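Side-chain contacts in DNA-3-methyladenine glycosidase II, putative (Deinococcus radiodurans, PDB 2YG9), which probably belongs to the all-helical HhH-GPD superfamily of base excision DNA repair proteins: residues D60-G63 against R64-S68; Q80-Y83 against G84-E87; A114-R117 against T118-A122; E160-L163 against L164-A168. One frame throughout, in Å; residues are numbered along the deposited sequence. Where two conformers were deposited one is given.

Interaction 1: residues D60-G63 against R64-S68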
loop_
_atom_site.group_PDB
_atom_site.type_symbol
_atom_site.label_atom_id
_atom_site.label_comp_id
_atom_site.label_asym_id
_atom_site.label_seq_id
_atom_site.Cartn_x
_atom_site.Cartn_y
_atom_site.Cartn_z
ATOM N N ASP A 60 0.970 -9.287 -10.443
ATOM C CA ASP A 60 -0.459 -9.101 -10.744
ATOM C C ASP A 60 -1.034 -7.898 -9.977
ATOM O O ASP A 60 -1.790 -8.046 -9.012
ATOM C CB ASP A 60 -1.238 -10.354 -10.364
ATOM C CG ASP A 60 -2.739 -10.265 -10.726
ATOM O OD1 ASP A 60 -3.119 -9.399 -11.568
ATOM O OD2 ASP A 60 -3.510 -11.090 -10.147
ATOM N N PRO A 61 -0.657 -6.699 -10.398
ATOM C CA PRO A 61 -1.155 -5.478 -9.764
ATOM C C PRO A 61 -2.694 -5.393 -9.644
ATOM O O PRO A 61 -3.233 -5.020 -8.571
ATOM C CB PRO A 61 -0.604 -4.391 -10.684
ATOM C CG PRO A 61 0.607 -4.973 -11.223
ATOM C CD PRO A 61 0.314 -6.388 -11.467
ATOM N N PHE A 62 -3.382 -5.699 -10.747
ATOM C CA PHE A 62 -4.835 -5.672 -10.751
ATOM C C PHE A 62 -5.442 -6.531 -9.629
ATOM O O PHE A 62 -6.211 -6.050 -8.816
ATOM C CB PHE A 62 -5.428 -6.046 -12.113
ATOM C CG PHE A 62 -6.912 -6.043 -12.104
ATOM C CD1 PHE A 62 -7.591 -4.850 -12.138
ATOM C CD2 PHE A 62 -7.628 -7.223 -11.934
ATOM C CE1 PHE A 62 -8.984 -4.822 -12.082
ATOM C CE2 PHE A 62 -9.018 -7.221 -11.890
ATOM C CZ PHE A 62 -9.698 -6.003 -11.937
ATOM N N GLY A 63 -5.083 -7.802 -9.597
ATOM C CA GLY A 63 -5.507 -8.714 -8.567
ATOM C C GLY A 63 -5.149 -8.232 -7.169
ATOM O O GLY A 63 -5.966 -8.342 -6.268
ATOM N N ARG A 64 -3.936 -7.702 -6.972
ATOM C CA ARG A 64 -3.585 -7.164 -5.658
ATOM C C ARG A 64 -4.409 -5.951 -5.278
ATOM O O ARG A 64 -4.717 -5.788 -4.095
ATOM C CB ARG A 64 -2.117 -6.827 -5.530
ATOM C CG ARG A 64 -1.178 -8.067 -5.382
ATOM C CD ARG A 64 -1.326 -8.770 -4.041
ATOM N NE ARG A 64 -0.923 -7.899 -2.930
ATOM C CZ ARG A 64 0.343 -7.616 -2.595
ATOM N NH1 ARG A 64 1.359 -8.147 -3.235
ATOM N NH2 ARG A 64 0.584 -6.797 -1.588
ATOM N N LEU A 65 -4.751 -5.132 -6.270
ATOM C CA LEU A 65 -5.657 -4.001 -6.065
ATOM C C LEU A 65 -6.999 -4.512 -5.567
ATOM O O LEU A 65 -7.515 -4.017 -4.560
ATOM C CB LEU A 65 -5.819 -3.118 -7.310
ATOM C CG LEU A 65 -6.707 -1.876 -7.028
ATOM C CD1 LEU A 65 -6.182 -1.020 -5.863
ATOM C CD2 LEU A 65 -6.861 -1.092 -8.290
ATOM N N VAL A 66 -7.531 -5.517 -6.247
ATOM C CA VAL A 66 -8.830 -6.092 -5.911
ATOM C C VAL A 66 -8.770 -6.728 -4.526
ATOM O O VAL A 66 -9.664 -6.511 -3.733
ATOM C CB VAL A 66 -9.311 -7.125 -6.978
ATOM C CG1 VAL A 66 -10.486 -7.945 -6.429
ATOM C CG2 VAL A 66 -9.671 -6.417 -8.275
ATOM N N ARG A 67 -7.666 -7.425 -4.216
ATOM C CA ARG A 67 -7.478 -7.993 -2.861
ATOM C C ARG A 67 -7.542 -6.906 -1.782
ATOM O O ARG A 67 -8.211 -7.072 -0.784
ATOM C CB ARG A 67 -6.138 -8.735 -2.716
ATOM C CG ARG A 67 -6.079 -9.601 -1.449
ATOM C CD ARG A 67 -4.698 -10.130 -1.192
ATOM N NE ARG A 67 -4.382 -11.295 -2.018
ATOM C CZ ARG A 67 -4.669 -12.565 -1.701
ATOM N NH1 ARG A 67 -5.336 -12.887 -0.586
ATOM N NH2 ARG A 67 -4.307 -13.541 -2.533
ATOM N N SER A 68 -6.835 -5.811 -2.020
ATOM C CA SER A 68 -6.755 -4.710 -1.062
ATOM C C SER A 68 -8.163 -4.146 -0.782
ATOM O O SER A 68 -8.601 -4.040 0.380
ATOM C CB SER A 68 -5.807 -3.629 -1.609
ATOM O OG SER A 68 -5.993 -2.390 -0.932
#
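G63 O has one sure donor and one probable one. R67 N donates to G63 O at 2.8 Å, along the helix, and Y83 OH of helix 76-87 probably makes a second, longer bond to it. The contact is the first turns of helix 61-71, an N-capped alpha-helix in this HhH-GPD family protein. D60 holds the N-cap position. Its carboxylate turns back over the opening turn, and D60 OD1 receives G63 N in a weak capping bond of 3.2 Å. The bond is long but nearly straight. D60 O also serves the helix, accepting R64 N at 3.0 Å. The next two bonds follow in step: L65 N to P61 O, and V66 N to F62 O, the latter in the carbonyl plane.

F62 and V66 carry the apolar part, one turn apart on the buried side. With F62 CG anti to the backbone N (chi1 179°), one face of the ring is brought under V66 CG2. The methyl is displaced toward the rim of the ring. It is 4.0 Å from the ring centroid and 25° off the normal, a CH-pi contact. F133 meets the same ring edge-to-face, and P95 and L98 also pack on it. The two arginines send their polar ends to other helices: R67 NH1 bonds Q80 OE1, and R64 NH2 weakly bonds F165 O. The closest approach of V66 to the F62 ring is CG2 to CZ, 3.7 Å.

Interaction 2: residues Q80-Y83 against G84-E87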
loop_
_atom_site.group_PDB
_atom_site.type_symbol
_atom_site.label_atom_id
_atom_site.label_comp_id
_atom_site.label_asym_id
_atom_site.label_seq_id
_atom_site.Cartn_x
_atom_site.Cartn_y
_atom_site.Cartn_z
ATOM N N GLN A 80 -9.152 -12.951 3.445
ATOM C CA GLN A 80 -8.666 -14.060 2.635
ATOM C C GLN A 80 -9.796 -14.842 1.989
ATOM O O GLN A 80 -9.741 -15.114 0.797
ATOM C CB GLN A 80 -7.708 -15.004 3.404
ATOM C CG GLN A 80 -7.188 -16.206 2.544
ATOM C CD GLN A 80 -6.557 -15.821 1.171
ATOM O OE1 GLN A 80 -5.456 -15.255 1.119
ATOM N NE2 GLN A 80 -7.252 -16.164 0.060
ATOM N N ALA A 81 -10.793 -15.191 2.795
ATOM C CA ALA A 81 -12.002 -15.903 2.377
ATOM C C ALA A 81 -12.700 -15.267 1.189
ATOM O O ALA A 81 -13.051 -15.951 0.214
ATOM C CB ALA A 81 -12.984 -15.971 3.552
ATOM N N ILE A 82 -12.965 -13.965 1.307
ATOM C CA ILE A 82 -13.695 -13.229 0.282
ATOM C C ILE A 82 -12.876 -13.118 -1.008
ATOM O O ILE A 82 -13.426 -13.231 -2.099
ATOM C CB ILE A 82 -14.130 -11.821 0.789
ATOM C CG1 ILE A 82 -15.207 -11.241 -0.129
ATOM C CG2 ILE A 82 -12.942 -10.873 0.922
ATOM C CD1 ILE A 82 -16.030 -10.158 0.527
ATOM N N TYR A 83 -11.566 -12.942 -0.887
ATOM C CA TYR A 83 -10.706 -12.914 -2.065
ATOM C C TYR A 83 -10.722 -14.290 -2.763
ATOM O O TYR A 83 -10.745 -14.366 -3.973
ATOM C CB TYR A 83 -9.258 -12.487 -1.747
ATOM C CG TYR A 83 -8.477 -12.240 -3.025
ATOM C CD1 TYR A 83 -8.777 -11.148 -3.822
ATOM C CD2 TYR A 83 -7.519 -13.128 -3.474
ATOM C CE1 TYR A 83 -8.126 -10.935 -5.010
ATOM C CE2 TYR A 83 -6.844 -12.908 -4.690
ATOM C CZ TYR A 83 -7.158 -11.809 -5.439
ATOM O OH TYR A 83 -6.541 -11.561 -6.646
ATOM N N GLY A 84 -10.760 -15.360 -1.974
ATOM C CA GLY A 84 -10.872 -16.709 -2.505
ATOM C C GLY A 84 -12.182 -16.908 -3.216
ATOM O O GLY A 84 -12.231 -17.563 -4.234
ATOM N N ARG A 85 -13.257 -16.329 -2.707
ATOM C CA ARG A 85 -14.553 -16.384 -3.435
ATOM C C ARG A 85 -14.546 -15.607 -4.767
ATOM O O ARG A 85 -15.164 -16.033 -5.762
ATOM C CB ARG A 85 -15.695 -15.936 -2.549
ATOM C CG ARG A 85 -15.867 -16.840 -1.382
ATOM C CD ARG A 85 -17.190 -16.619 -0.669
ATOM N NE ARG A 85 -17.198 -15.364 0.064
ATOM C CZ ARG A 85 -16.718 -15.203 1.285
ATOM N NH1 ARG A 85 -16.147 -16.218 1.918
ATOM N NH2 ARG A 85 -16.830 -14.021 1.883
ATOM N N LEU A 86 -13.822 -14.491 -4.801
ATOM C CA LEU A 86 -13.591 -13.769 -6.047
ATOM C C LEU A 86 -12.826 -14.614 -7.059
ATOM O O LEU A 86 -13.223 -14.701 -8.233
ATOM C CB LEU A 86 -12.876 -12.421 -5.789
ATOM C CG LEU A 86 -13.776 -11.375 -5.088
ATOM C CD1 LEU A 86 -12.938 -10.223 -4.641
ATOM C CD2 LEU A 86 -14.995 -10.897 -5.934
ATOM N N GLU A 87 -11.728 -15.208 -6.599
ATOM C CA GLU A 87 -10.932 -16.172 -7.375
ATOM C C GLU A 87 -11.758 -17.321 -7.934
ATOM O O GLU A 87 -11.428 -17.878 -8.958
ATOM C CB GLU A 87 -9.791 -16.756 -6.515
ATOM C CG GLU A 87 -8.674 -15.758 -6.222
ATOM C CD GLU A 87 -7.523 -16.375 -5.443
ATOM O OE1 GLU A 87 -7.777 -16.966 -4.382
ATOM O OE2 GLU A 87 -6.375 -16.266 -5.885
HETATM O O HOH W 1 -5.814 -16.468 -2.500
HETATM O O HOH W 2 -5.925 -13.845 -7.737
#
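Residues 80-87 form the last turns of helix 76-87, with regular alpha-helical bonds from G84, R85, L86 and E87 back to Q80, A81, I82 and Y83. The helix belongs to the all-helical HhH-GPD fold and packs beside helix 61-71. Side chains one turn apart meet on its flanks, partly through water.

Y83 and E87 cross at about a right angle. The carboxylate plane is turned 39° from the ring plane, and E87 OE2 lies obliquely to the ring, 3.6 Å from Y83 CE2. The E87 carboxylate uses both oxygens for water. One water donates to E87 OE1 at 2.8 Å and accepts from Q80 NE2 at 3.0 Å. It lies in plane at the edge of the Y83 ring. A second water stands 2.6 Å from Y83 OH and donates to E87 OE2 at 3.1 Å. The two bridges tie Q80, Y83 and E87 together. The other amide atom of Q80, OE1, is held by R67 of helix 61-71.

R85 reaches back toward A81 and I82, about one turn earlier. A bend at chi3 (-72°) lays its guanidinium over the preceding turn. One face of the group takes I82 CA, 3.6 Å above the plane and toward the rim. R85 NE also bonds V109 O, outside the helix. L86 is buried, and packs on V66, A70, V93 and V109. Beside the guanidinium, A81 CB touches R85 NH1 at 3.6 Å.

Interaction 3: residues A114-R117 against T118-A122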
loop_
_atom_site.group_PDB
_atom_site.type_symbol
_atom_site.label_atom_id
_atom_site.label_comp_id
_atom_site.label_asym_id
_atom_site.label_seq_id
_atom_site.Cartn_x
_atom_site.Cartn_y
_atom_site.Cartn_z
ATOM N N ALA A 114 -20.216 -0.405 -1.982
ATOM C CA ALA A 114 -19.036 0.428 -2.216
ATOM C C ALA A 114 -17.886 -0.368 -2.900
ATOM O O ALA A 114 -17.310 0.064 -3.884
ATOM C CB ALA A 114 -18.553 1.040 -0.887
ATOM N N LYS A 115 -17.551 -1.531 -2.349
ATOM C CA LYS A 115 -16.488 -2.378 -2.890
ATOM C C LYS A 115 -16.862 -2.971 -4.228
ATOM O O LYS A 115 -16.045 -2.966 -5.120
ATOM C CB LYS A 115 -16.097 -3.495 -1.907
ATOM C CG LYS A 115 -15.330 -3.038 -0.702
ATOM C CD LYS A 115 -15.313 -4.132 0.345
ATOM C CE LYS A 115 -14.472 -3.810 1.614
ATOM N NZ LYS A 115 -14.380 -5.023 2.482
ATOM N N VAL A 116 -18.128 -3.387 -4.418
ATOM C CA VAL A 116 -18.615 -3.796 -5.760
ATOM C C VAL A 116 -18.321 -2.754 -6.827
ATOM O O VAL A 116 -17.796 -3.050 -7.897
ATOM C CB VAL A 116 -20.151 -4.161 -5.761
ATOM C CG1 VAL A 116 -20.684 -4.384 -7.196
ATOM C CG2 VAL A 116 -20.385 -5.381 -4.906
ATOM N N ARG A 117 -18.638 -1.515 -6.513
ATOM C CA ARG A 117 -18.500 -0.395 -7.420
ATOM C C ARG A 117 -17.046 -0.112 -7.741
ATOM O O ARG A 117 -16.676 0.135 -8.904
ATOM C CB ARG A 117 -19.132 0.854 -6.799
ATOM C CG ARG A 117 -18.859 2.150 -7.549
ATOM C CD ARG A 117 -19.645 3.344 -6.947
ATOM N NE ARG A 117 -21.095 3.182 -7.117
ATOM C CZ ARG A 117 -21.768 3.326 -8.260
ATOM N NH1 ARG A 117 -21.123 3.620 -9.394
ATOM N NH2 ARG A 117 -23.104 3.169 -8.278
ATOM N N THR A 118 -16.239 -0.109 -6.705
ATOM C CA THR A 118 -14.780 0.071 -6.847
ATOM C C THR A 118 -14.165 -1.010 -7.711
ATOM O O THR A 118 -13.464 -0.732 -8.670
ATOM C CB THR A 118 -14.108 0.054 -5.448
ATOM O OG1 THR A 118 -14.594 1.159 -4.683
ATOM C CG2 THR A 118 -12.598 0.112 -5.568
ATOM N N VAL A 119 -14.446 -2.266 -7.382
ATOM C CA VAL A 119 -14.009 -3.410 -8.204
ATOM C C VAL A 119 -14.510 -3.365 -9.654
ATOM O O VAL A 119 -13.723 -3.592 -10.591
ATOM C CB VAL A 119 -14.361 -4.789 -7.553
ATOM C CG1 VAL A 119 -13.932 -5.914 -8.475
ATOM C CG2 VAL A 119 -13.671 -4.960 -6.179
ATOM N N GLN A 120 -15.792 -3.056 -9.872
ATOM C CA GLN A 120 -16.263 -2.848 -11.223
ATOM C C GLN A 120 -15.548 -1.727 -11.932
ATOM O O GLN A 120 -15.247 -1.821 -13.117
ATOM C CB GLN A 120 -17.756 -2.637 -11.258
ATOM C CG GLN A 120 -18.512 -3.909 -10.793
ATOM C CD GLN A 120 -19.988 -3.695 -10.657
ATOM O OE1 GLN A 120 -20.443 -2.597 -10.320
ATOM N NE2 GLN A 120 -20.759 -4.722 -11.017
ATOM N N ALA A 121 -15.286 -0.650 -11.188
ATOM C CA ALA A 121 -14.666 0.531 -11.745
ATOM C C ALA A 121 -13.243 0.229 -12.175
ATOM O O ALA A 121 -12.807 0.667 -13.256
ATOM C CB ALA A 121 -14.729 1.680 -10.740
ATOM N N ALA A 122 -12.524 -0.511 -11.334
ATOM C CA ALA A 122 -11.114 -0.920 -11.597
ATOM C C ALA A 122 -11.045 -1.874 -12.787
ATOM O O ALA A 122 -10.180 -1.714 -13.647
ATOM C CB ALA A 122 -10.499 -1.569 -10.348
#
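T118 N bonds A114 O at 3.0 Å in a regular helical bond, and T118 OG1 lies near the same oxygen. The hydroxyl is also 3.0 Å from A114 O, because chi1 of -63° sets OG1 beside the backbone N and facing back along the helix. P152 O is the other acceptor within reach of the one hydroxyl proton, and the geometry does not settle which takes it.

V119 N bonds K115 O almost straight, at 172°. V119 CG2 lies close to the same oxygen, 3.3 Å away. All of this belongs to helix 113-127 of the HhH-GPD fold. T118 and V119 both pack on V69 of helix 61-71, while K115 NZ reaches the carbonyls of A70 and Q72.

Q120 N donates to V116 O at 2.8 Å. The Q120 side chain runs side by side with V116, pointing the same way, and V116 CG1 lies 3.6 Å from Q120 CD. L106 of helix 103-108 touches both residues. A121 N bonds R117 O at 2.8 Å, more bent than the others at 143°. A121 CB sits 3.1 Å from that same R117 O and also touches P152.

Interaction 4: residues E160-L163 against L164-A168; sequences EMFL and LFALA
F162 meets A166 and L167, about one turn on, in the last part of helix 156-166. By its sequence pattern this is probably the second helix of the helix-hairpin-helix motif, with helix 141-149 before it.

Among the hydrogen bonds, L164 N to E160 O and F165 N to M161 O are ordinary helical ones. F162 O then takes two donors. A166 N reaches it at 2.8 Å with a bent angle of 138°. L167 N reaches it at 3.0 Å, nearly in line with the carbonyl. The second bond marks a wider pi-type turn, and A168 follows with positive phi. E160 OE1 bonds S174 OG, and E160 OE2 forms a salt bridge with R156 NE.

The Met-aromatic contact joins M161 and F165, which lie side by side and point the same way. M161 SD sits in the plane of the F165 ring at its edge, 88° off the normal and 4.0 Å from CE2. Over the centre of one ring face stands L164 CD2, 3.6 Å above the plane.

Apolar packing gathers on F162, with CG anti to the backbone N (chi1 177°). F162 CD1 touches A166 CB at 3.5 Å. The L167 and F162 side chains cross at a slant, with F162 CE2 3.8 Å from L167 CD1. L163 packs on V144 and I145. L163 CD1 comes to 4.2 Å from L167 CD1.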
loop_
_atom_site.group_PDB
_atom_site.type_symbol
_atom_site.label_atom_id
_atom_site.label_comp_id
_atom_site.label_asym_id
_atom_site.label_seq_id
_atom_site.Cartn_x
_atom_site.Cartn_y
_atom_site.Cartn_z
ATOM N N GLU A 160 -1.532 4.935 -2.294
ATOM C CA GLU A 160 -0.188 4.960 -1.707
ATOM C C GLU A 160 0.185 3.669 -1.006
ATOM O O GLU A 160 1.321 3.223 -1.092
ATOM C CB GLU A 160 -0.097 6.121 -0.714
ATOM C CG GLU A 160 -0.074 7.475 -1.374
ATOM C CD GLU A 160 -0.027 8.666 -0.392
ATOM O OE1 GLU A 160 -0.624 8.574 0.713
ATOM O OE2 GLU A 160 0.596 9.714 -0.744
ATOM N N MET A 161 -0.778 3.059 -0.323
ATOM C CA MET A 161 -0.569 1.768 0.301
ATOM C C MET A 161 -0.318 0.702 -0.784
ATOM O O MET A 161 0.435 -0.253 -0.595
ATOM C CB MET A 161 -1.808 1.379 1.116
ATOM C CG MET A 161 -2.023 2.118 2.441
ATOM S SD MET A 161 -0.564 2.187 3.480
ATOM C CE MET A 161 0.112 3.772 3.084
ATOM N N PHE A 162 -1.024 0.839 -1.888
ATOM C CA PHE A 162 -0.865 -0.061 -3.042
ATOM C C PHE A 162 0.546 0.028 -3.686
ATOM O O PHE A 162 1.216 -0.974 -3.978
ATOM C CB PHE A 162 -1.987 0.228 -4.050
ATOM C CG PHE A 162 -1.909 -0.586 -5.322
ATOM C CD1 PHE A 162 -2.256 -1.921 -5.325
ATOM C CD2 PHE A 162 -1.455 -0.018 -6.485
ATOM C CE1 PHE A 162 -2.150 -2.680 -6.506
ATOM C CE2 PHE A 162 -1.375 -0.755 -7.660
ATOM C CZ PHE A 162 -1.749 -2.061 -7.674
ATOM N N LEU A 163 1.000 1.238 -3.896
ATOM C CA LEU A 163 2.373 1.463 -4.332
ATOM C C LEU A 163 3.386 0.843 -3.383
ATOM O O LEU A 163 4.321 0.141 -3.836
ATOM C CB LEU A 163 2.652 2.978 -4.451
ATOM C CG LEU A 163 2.431 3.659 -5.802
ATOM C CD1 LEU A 163 1.047 3.436 -6.320
ATOM C CD2 LEU A 163 2.718 5.147 -5.627
ATOM N N LEU A 164 3.205 1.079 -2.076
ATOM C CA LEU A 164 4.166 0.623 -1.087
ATOM C C LEU A 164 4.148 -0.894 -0.926
ATOM O O LEU A 164 5.190 -1.557 -1.045
ATOM C CB LEU A 164 3.954 1.343 0.242
ATOM C CG LEU A 164 5.006 1.274 1.366
ATOM C CD1 LEU A 164 4.660 2.423 2.345
ATOM C CD2 LEU A 164 5.051 -0.088 2.115
ATOM N N PHE A 165 2.962 -1.454 -0.688
ATOM C CA PHE A 165 2.854 -2.850 -0.404
ATOM C C PHE A 165 2.694 -3.749 -1.626
ATOM O O PHE A 165 3.227 -4.856 -1.596
ATOM C CB PHE A 165 1.757 -3.151 0.599
ATOM C CG PHE A 165 2.048 -2.660 1.968
ATOM C CD1 PHE A 165 2.939 -3.345 2.794
ATOM C CD2 PHE A 165 1.458 -1.512 2.442
ATOM C CE1 PHE A 165 3.195 -2.895 4.091
ATOM C CE2 PHE A 165 1.708 -1.072 3.729
ATOM C CZ PHE A 165 2.588 -1.747 4.536
ATOM N N ALA A 166 1.982 -3.333 -2.666
ATOM C CA ALA A 166 1.787 -4.246 -3.835
ATOM C C ALA A 166 2.927 -4.093 -4.831
ATOM O O ALA A 166 3.562 -5.082 -5.259
ATOM C CB ALA A 166 0.429 -4.009 -4.532
ATOM N N LEU A 167 3.223 -2.856 -5.173
ATOM C CA LEU A 167 4.210 -2.566 -6.187
ATOM C C LEU A 167 5.616 -2.498 -5.574
ATOM O O LEU A 167 6.585 -2.438 -6.319
ATOM C CB LEU A 167 3.865 -1.267 -6.926
ATOM C CG LEU A 167 2.462 -1.194 -7.551
ATOM C CD1 LEU A 167 2.292 0.008 -8.456
ATOM C CD2 LEU A 167 2.084 -2.518 -8.245
ATOM N N ALA A 168 5.709 -2.550 -4.237
ATOM C CA ALA A 168 7.016 -2.440 -3.513
ATOM C C ALA A 168 7.863 -1.229 -3.900
ATOM O O ALA A 168 9.107 -1.257 -3.910
ATOM C CB ALA A 168 7.816 -3.744 -3.650
#

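Interaction 1 is the hub. Its centre is 12 Å from that of interaction 2, 12 Å from interaction 3 and 10 Å from interaction 4, and it touches all three. Toward interaction 2, V66 CG1 packs on L86 CD1 at 3.8 Å. Toward interaction 3, F62 CE1 lies 3.7 Å from A122 C, and L65 CD2 lies 4.2 Å from A122 CB. Toward interaction 4, P61 O lies 3.3 Å from F162 CE1. The outer three do not touch one another: nearest atoms are about 6 Å apart between interactions 2 and 3, and about 10 Å between 2 and 4. Helix 61-71 therefore joins the other three helices.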